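Local coordinates for methyltransferase domain-containing protein (Pyrococcus horikoshii, PDB 1VE3) that binds S-adenosylmethionine and probably acts as a methyltransferase, its natural substrate unidentified, at residues K137-R151 / E210-Y224. Sequence-based numbering, arbitrary orientation.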
loop_
_atom_site.group_PDB
_atom_site.type_symbol
_atom_site.label_atom_id
_atom_site.label_comp_id
_atom_site.label_asym_id
_atom_site.label_seq_id
_atom_site.Cartn_x
_atom_site.Cartn_y
_atom_site.Cartn_z
ATOM N N LYS A 137 2.399 27.186 3.075
ATOM C CA LYS A 137 3.127 26.393 2.096
ATOM C C LYS A 137 2.227 25.558 1.189
ATOM O O LYS A 137 1.283 24.927 1.646
ATOM C CB LYS A 137 4.138 25.493 2.816
ATOM C CG LYS A 137 5.244 26.297 3.482
ATOM C CD LYS A 137 5.870 25.600 4.669
ATOM C CE LYS A 137 7.011 24.693 4.265
ATOM N NZ LYS A 137 7.743 24.203 5.467
ATOM N N PHE A 138 2.523 25.596 -0.107
ATOM C CA PHE A 138 1.793 24.829 -1.111
ATOM C C PHE A 138 2.673 23.621 -1.398
ATOM O O PHE A 138 3.802 23.777 -1.842
ATOM C CB PHE A 138 1.632 25.645 -2.400
ATOM C CG PHE A 138 0.954 24.895 -3.528
ATOM C CD1 PHE A 138 1.339 25.113 -4.847
ATOM C CD2 PHE A 138 -0.081 23.997 -3.275
ATOM C CE1 PHE A 138 0.703 24.444 -5.903
ATOM C CE2 PHE A 138 -0.722 23.329 -4.318
ATOM C CZ PHE A 138 -0.329 23.552 -5.634
ATOM N N ILE A 139 2.166 22.421 -1.141
ATOM C CA ILE A 139 2.947 21.212 -1.379
ATOM C C ILE A 139 2.253 20.280 -2.365
ATOM O O ILE A 139 1.193 19.727 -2.058
ATOM C CB ILE A 139 3.186 20.449 -0.057
ATOM C CG1 ILE A 139 4.018 21.314 0.891
ATOM C CG2 ILE A 139 3.880 19.119 -0.334
ATOM C CD1 ILE A 139 4.201 20.712 2.270
HETATM N N MSE A 140 2.839 20.099 -3.547
HETATM C CA MSE A 140 2.225 19.211 -4.523
HETATM C C MSE A 140 3.141 18.088 -5.008
HETATM O O MSE A 140 4.367 18.205 -5.023
HETATM C CB MSE A 140 1.639 20.008 -5.715
HETATM C CG MSE A 140 2.563 20.367 -6.876
HETATM SE SE MSE A 140 1.541 20.986 -8.475
HETATM C CE MSE A 140 1.480 19.330 -9.437
ATOM N N TYR A 141 2.517 16.975 -5.362
ATOM C CA TYR A 141 3.233 15.815 -5.856
ATOM C C TYR A 141 2.606 15.482 -7.191
ATOM O O TYR A 141 1.382 15.374 -7.303
ATOM C CB TYR A 141 3.076 14.631 -4.900
ATOM C CG TYR A 141 3.605 13.336 -5.474
ATOM C CD1 TYR A 141 4.976 13.070 -5.515
ATOM C CD2 TYR A 141 2.736 12.385 -5.996
ATOM C CE1 TYR A 141 5.457 11.881 -6.066
ATOM C CE2 TYR A 141 3.206 11.199 -6.546
ATOM C CZ TYR A 141 4.562 10.951 -6.580
ATOM O OH TYR A 141 5.013 9.777 -7.146
ATOM N N PHE A 142 3.437 15.342 -8.213
ATOM C CA PHE A 142 2.923 15.030 -9.535
ATOM C C PHE A 142 3.914 14.183 -10.294
ATOM O O PHE A 142 5.082 14.061 -9.912
ATOM C CB PHE A 142 2.626 16.313 -10.333
ATOM C CG PHE A 142 3.853 17.119 -10.680
ATOM C CD1 PHE A 142 4.486 17.905 -9.717
ATOM C CD2 PHE A 142 4.391 17.071 -11.961
ATOM C CE1 PHE A 142 5.641 18.630 -10.027
ATOM C CE2 PHE A 142 5.541 17.788 -12.278
ATOM C CZ PHE A 142 6.169 18.569 -11.310
ATOM N N THR A 143 3.438 13.602 -11.384
ATOM C CA THR A 143 4.274 12.760 -12.209
ATOM C C THR A 143 4.468 13.431 -13.558
ATOM O O THR A 143 3.514 13.931 -14.152
ATOM C CB THR A 143 3.620 11.372 -12.393
ATOM O OG1 THR A 143 3.494 10.750 -11.110
ATOM C CG2 THR A 143 4.459 10.482 -13.304
ATOM N N ASP A 144 5.713 13.465 -14.021
ATOM C CA ASP A 144 6.014 14.051 -15.314
ATOM C C ASP A 144 5.536 13.016 -16.329
ATOM O O ASP A 144 6.304 12.159 -16.780
ATOM C CB ASP A 144 7.519 14.285 -15.458
ATOM C CG ASP A 144 7.877 15.023 -16.741
ATOM O OD1 ASP A 144 7.315 14.681 -17.802
ATOM O OD2 ASP A 144 8.731 15.937 -16.691
ATOM N N LEU A 145 4.253 13.089 -16.663
ATOM C CA LEU A 145 3.848 12.012 -17.551
ATOM C C LEU A 145 4.335 12.269 -18.974
ATOM O O LEU A 145 4.455 11.365 -19.790
ATOM C CB LEU A 145 2.321 11.927 -17.531
ATOM C CG LEU A 145 1.796 10.661 -18.212
ATOM C CD1 LEU A 145 2.924 9.749 -18.699
ATOM C CD2 LEU A 145 0.924 9.808 -17.290
ATOM N N ARG A 146 4.817 13.460 -19.307
ATOM C CA ARG A 146 5.457 13.669 -20.598
ATOM C C ARG A 146 6.738 12.851 -20.750
ATOM O O ARG A 146 7.006 12.301 -21.814
ATOM C CB ARG A 146 5.748 15.156 -20.806
ATOM C CG ARG A 146 6.276 15.498 -22.189
ATOM C CD ARG A 146 5.973 16.941 -22.517
ATOM N NE ARG A 146 4.536 17.196 -22.456
ATOM C CZ ARG A 146 3.984 18.404 -22.536
ATOM N NH1 ARG A 146 4.751 19.476 -22.681
ATOM N NH2 ARG A 146 2.665 18.539 -22.460
ATOM N N GLU A 147 7.524 12.770 -19.683
ATOM C CA GLU A 147 8.768 12.010 -19.716
ATOM C C GLU A 147 8.490 10.510 -19.621
ATOM O O GLU A 147 9.213 9.695 -20.194
ATOM C CB GLU A 147 9.677 12.436 -18.563
ATOM C CG GLU A 147 10.240 13.844 -18.678
ATOM C CD GLU A 147 11.041 14.053 -19.953
ATOM O OE1 GLU A 147 10.426 14.328 -21.007
ATOM O OE2 GLU A 147 12.287 13.931 -19.903
ATOM N N LEU A 148 7.434 10.158 -18.896
ATOM C CA LEU A 148 7.047 8.763 -18.710
ATOM C C LEU A 148 6.365 8.174 -19.945
ATOM O O LEU A 148 6.422 6.967 -20.179
ATOM C CB LEU A 148 6.106 8.653 -17.508
ATOM C CG LEU A 148 5.480 7.295 -17.192
ATOM C CD1 LEU A 148 6.565 6.307 -16.802
ATOM C CD2 LEU A 148 4.467 7.457 -16.063
ATOM N N LEU A 149 5.722 9.034 -20.728
ATOM C CA LEU A 149 4.997 8.622 -21.934
ATOM C C LEU A 149 5.751 7.559 -22.752
ATOM O O LEU A 149 5.249 6.478 -23.030
ATOM C CB LEU A 149 4.756 9.866 -22.793
ATOM C CG LEU A 149 3.297 10.327 -22.761
ATOM C CD1 LEU A 149 2.829 10.871 -24.112
ATOM C CD2 LEU A 149 2.327 9.206 -22.391
ATOM N N PRO A 150 7.000 7.848 -23.167
ATOM C CA PRO A 150 7.798 6.906 -23.963
ATOM C C PRO A 150 7.739 5.454 -23.487
ATOM O O PRO A 150 7.431 4.553 -24.266
ATOM C CB PRO A 150 9.203 7.488 -23.871
ATOM C CG PRO A 150 8.931 8.955 -23.850
ATOM C CD PRO A 150 7.786 9.061 -22.867
ATOM N N ARG A 151 8.042 5.228 -22.213
ATOM C CA ARG A 151 8.010 3.881 -21.662
ATOM C C ARG A 151 6.939 3.720 -20.588
ATOM O O ARG A 151 7.217 3.288 -19.472
ATOM C CB ARG A 151 9.394 3.498 -21.113
ATOM C CG ARG A 151 10.220 4.648 -20.531
ATOM C CD ARG A 151 9.786 5.041 -19.126
ATOM N NE ARG A 151 10.689 6.036 -18.548
ATOM C CZ ARG A 151 10.612 6.491 -17.300
ATOM N NH1 ARG A 151 11.479 7.396 -16.868
ATOM N NH2 ARG A 151 9.672 6.041 -16.479
ATOM N N GLU A 210 10.412 26.524 -2.353
ATOM C CA GLU A 210 11.136 26.321 -1.103
ATOM C C GLU A 210 12.059 25.106 -1.232
ATOM O O GLU A 210 13.241 25.185 -0.921
ATOM C CB GLU A 210 10.145 26.094 0.049
ATOM C CG GLU A 210 10.783 25.999 1.432
ATOM C CD GLU A 210 9.759 25.803 2.544
ATOM O OE1 GLU A 210 8.740 26.517 2.546
ATOM O OE2 GLU A 210 9.973 24.941 3.424
ATOM N N ALA A 211 11.511 23.987 -1.705
ATOM C CA ALA A 211 12.288 22.761 -1.860
ATOM C C ALA A 211 11.699 21.855 -2.941
ATOM O O ALA A 211 10.606 22.107 -3.446
ATOM C CB ALA A 211 12.339 22.015 -0.536
ATOM N N GLU A 212 12.428 20.795 -3.281
ATOM C CA GLU A 212 11.974 19.852 -4.292
ATOM C C GLU A 212 12.628 18.492 -4.090
ATOM O O GLU A 212 13.847 18.395 -3.960
ATOM C CB GLU A 212 12.298 20.386 -5.682
ATOM C CG GLU A 212 11.606 19.637 -6.799
ATOM C CD GLU A 212 11.477 20.477 -8.052
ATOM O OE1 GLU A 212 12.503 20.726 -8.724
ATOM O OE2 GLU A 212 10.340 20.901 -8.357
ATOM N N GLU A 213 11.809 17.445 -4.054
ATOM C CA GLU A 213 12.300 16.087 -3.861
ATOM C C GLU A 213 11.938 15.230 -5.067
ATOM O O GLU A 213 10.782 15.217 -5.499
ATOM C CB GLU A 213 11.661 15.459 -2.622
ATOM C CG GLU A 213 11.835 16.216 -1.309
ATOM C CD GLU A 213 13.163 15.936 -0.615
ATOM O OE1 GLU A 213 13.780 14.881 -0.887
ATOM O OE2 GLU A 213 13.576 16.766 0.221
ATOM N N LYS A 214 12.915 14.508 -5.608
ATOM C CA LYS A 214 12.648 13.634 -6.741
ATOM C C LYS A 214 12.183 12.289 -6.191
ATOM O O LYS A 214 12.839 11.701 -5.338
ATOM C CB LYS A 214 13.900 13.452 -7.595
ATOM C CG LYS A 214 13.624 12.768 -8.927
ATOM C CD LYS A 214 14.744 13.019 -9.927
ATOM C CE LYS A 214 14.337 12.579 -11.326
ATOM N NZ LYS A 214 15.384 12.895 -12.336
ATOM N N VAL A 215 11.041 11.816 -6.676
ATOM C CA VAL A 215 10.467 10.553 -6.223
ATOM C C VAL A 215 10.367 9.574 -7.385
ATOM O O VAL A 215 9.780 9.879 -8.421
ATOM C CB VAL A 215 9.054 10.771 -5.629
ATOM C CG1 VAL A 215 8.493 9.453 -5.102
ATOM C CG2 VAL A 215 9.114 11.815 -4.518
ATOM N N GLY A 216 10.949 8.396 -7.209
ATOM C CA GLY A 216 10.908 7.406 -8.265
ATOM C C GLY A 216 11.708 7.867 -9.465
ATOM O O GLY A 216 12.643 8.658 -9.331
ATOM N N ASN A 217 11.334 7.384 -10.643
ATOM C CA ASN A 217 12.039 7.740 -11.866
ATOM C C ASN A 217 11.637 9.080 -12.457
ATOM O O ASN A 217 12.463 9.756 -13.070
ATOM C CB ASN A 217 11.862 6.639 -12.908
ATOM C CG ASN A 217 12.720 5.423 -12.619
ATOM O OD1 ASN A 217 12.527 4.358 -13.208
ATOM N ND2 ASN A 217 13.684 5.578 -11.715
ATOM N N TYR A 218 10.383 9.478 -12.274
ATOM C CA TYR A 218 9.945 10.755 -12.821
ATOM C C TYR A 218 8.850 11.485 -12.061
ATOM O O TYR A 218 8.027 12.169 -12.661
ATOM C CB TYR A 218 9.537 10.574 -14.285
ATOM C CG TYR A 218 10.651 10.907 -15.256
ATOM C CD1 TYR A 218 10.814 10.186 -16.440
ATOM C CD2 TYR A 218 11.538 11.958 -14.995
ATOM C CE1 TYR A 218 11.838 10.500 -17.342
ATOM C CE2 TYR A 218 12.557 12.282 -15.888
ATOM C CZ TYR A 218 12.702 11.550 -17.059
ATOM O OH TYR A 218 13.708 11.870 -17.944
ATOM N N SER A 219 8.847 11.355 -10.741
ATOM C CA SER A 219 7.850 12.036 -9.923
ATOM C C SER A 219 8.523 13.058 -9.022
ATOM O O SER A 219 9.696 12.909 -8.663
ATOM C CB SER A 219 7.059 11.024 -9.096
ATOM O OG SER A 219 6.244 10.239 -9.942
ATOM N N TYR A 220 7.779 14.099 -8.660
ATOM C CA TYR A 220 8.330 15.169 -7.830
ATOM C C TYR A 220 7.432 15.684 -6.730
ATOM O O TYR A 220 6.223 15.832 -6.913
ATOM C CB TYR A 220 8.700 16.364 -8.704
ATOM C CG TYR A 220 9.682 16.032 -9.785
ATOM C CD1 TYR A 220 11.055 16.077 -9.548
ATOM C CD2 TYR A 220 9.238 15.614 -11.033
ATOM C CE1 TYR A 220 11.956 15.710 -10.531
ATOM C CE2 TYR A 220 10.125 15.244 -12.017
ATOM C CZ TYR A 220 11.482 15.291 -11.763
ATOM O OH TYR A 220 12.355 14.905 -12.749
ATOM N N LEU A 221 8.036 15.957 -5.577
ATOM C CA LEU A 221 7.328 16.536 -4.451
ATOM C C LEU A 221 7.919 17.932 -4.393
ATOM O O LEU A 221 9.122 18.081 -4.191
ATOM C CB LEU A 221 7.637 15.809 -3.146
ATOM C CG LEU A 221 6.965 16.485 -1.954
ATOM C CD1 LEU A 221 5.495 16.121 -1.928
ATOM C CD2 LEU A 221 7.643 16.062 -0.671
ATOM N N THR A 222 7.088 18.950 -4.590
ATOM C CA THR A 222 7.577 20.325 -4.569
ATOM C C THR A 222 6.952 21.162 -3.461
ATOM O O THR A 222 5.757 21.065 -3.200
ATOM C CB THR A 222 7.303 21.031 -5.910
ATOM O OG1 THR A 222 7.907 20.285 -6.974
ATOM C CG2 THR A 222 7.894 22.433 -5.889
ATOM N N VAL A 223 7.769 21.985 -2.809
ATOM C CA VAL A 223 7.288 22.852 -1.742
ATOM C C VAL A 223 7.339 24.302 -2.229
ATOM O O VAL A 223 8.399 24.814 -2.576
ATOM C CB VAL A 223 8.141 22.684 -0.462
ATOM C CG1 VAL A 223 7.614 23.590 0.642
ATOM C CG2 VAL A 223 8.087 21.225 0.002
ATOM N N TYR A 224 6.183 24.957 -2.249
ATOM C CA TYR A 224 6.082 26.335 -2.724
ATOM C C TYR A 224 5.619 27.331 -1.666
ATOM O O TYR A 224 4.869 26.987 -0.757
ATOM C CB TYR A 224 5.105 26.407 -3.911
ATOM C CG TYR A 224 5.638 25.857 -5.218
ATOM C CD1 TYR A 224 6.680 26.491 -5.888
ATOM C CD2 TYR A 224 5.088 24.714 -5.792
ATOM C CE1 TYR A 224 7.161 26.007 -7.097
ATOM C CE2 TYR A 224 5.557 24.219 -7.007
ATOM C CZ TYR A 224 6.594 24.870 -7.651
ATOM O OH TYR A 224 7.066 24.394 -8.852
HETATM O O HOH W 1 11.223 15.128 -15.395
#
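The ring of Tyr218 carries the CB of Glu147 over one face, though the modelled closeness of the two is doubtful, while the hydroxyl of Tyr220 meets its edge in plane. The Tyr141 ring has Val215 CB at its edge, 3.8 Å from Tyr141 CE1, and the edge of the Phe142 ring looks at Thr222 OG1. Phe142 and Tyr220 form an oblique aromatic pair, planes at 36°; with CG wedged between backbone N and carbonyl carbon (chi1 66°), Phe142 brings CE1 to 4.0 Å from Tyr220 CB.

Strands 137-143 and 219-224 pair antiparallel, their axes at 166°. Paired backbone bonds join Phe138 to Tyr224, Met140 to Thr222 and Phe142 to Tyr220; Tyr224 N reaches Phe138 O at 2.7 Å. Asp144 N extends the series to Tyr218 O (3.0 Å). Asp144 then caps helix 145-148, OD1 accepting from Glu147 N at 2.7 Å from above the carboxylate plane, while OD2 takes a water shared with Tyr220 OH and a bond from Lys196 N. Replacing Tyr218 with an alanine would probably leave Glu147 without its aromatic platform and open a gap between the hairpin turn and the helix.

On the sheet face of Ile139, Leu221 and Val223, covered by helix 19-34, Ile139 CG2 packs 3.8 Å from Leu221 CD1; further along, Thr143 OG1 and Ser219 OG share a hydrogen bond of 3.0 Å, and the side chain of Tyr141 is about 7 Å from bound S-adenosylmethionine. Lys137 NZ makes a salt bridge, weak as a hydrogen bond, with Glu210 OE2; NZ also bonds Tyr35 O, and Glu210 OE1 bonds Asn225 ND2. The contact joins strand 136-143 to the C-terminal hairpin, whose last strand, 219-226, is the antiparallel one of the Rossmann-like methyltransferase sheet: backbone bonds and apolar contacts bind the middle, whereas charged and hydroxyl groups tie the ends.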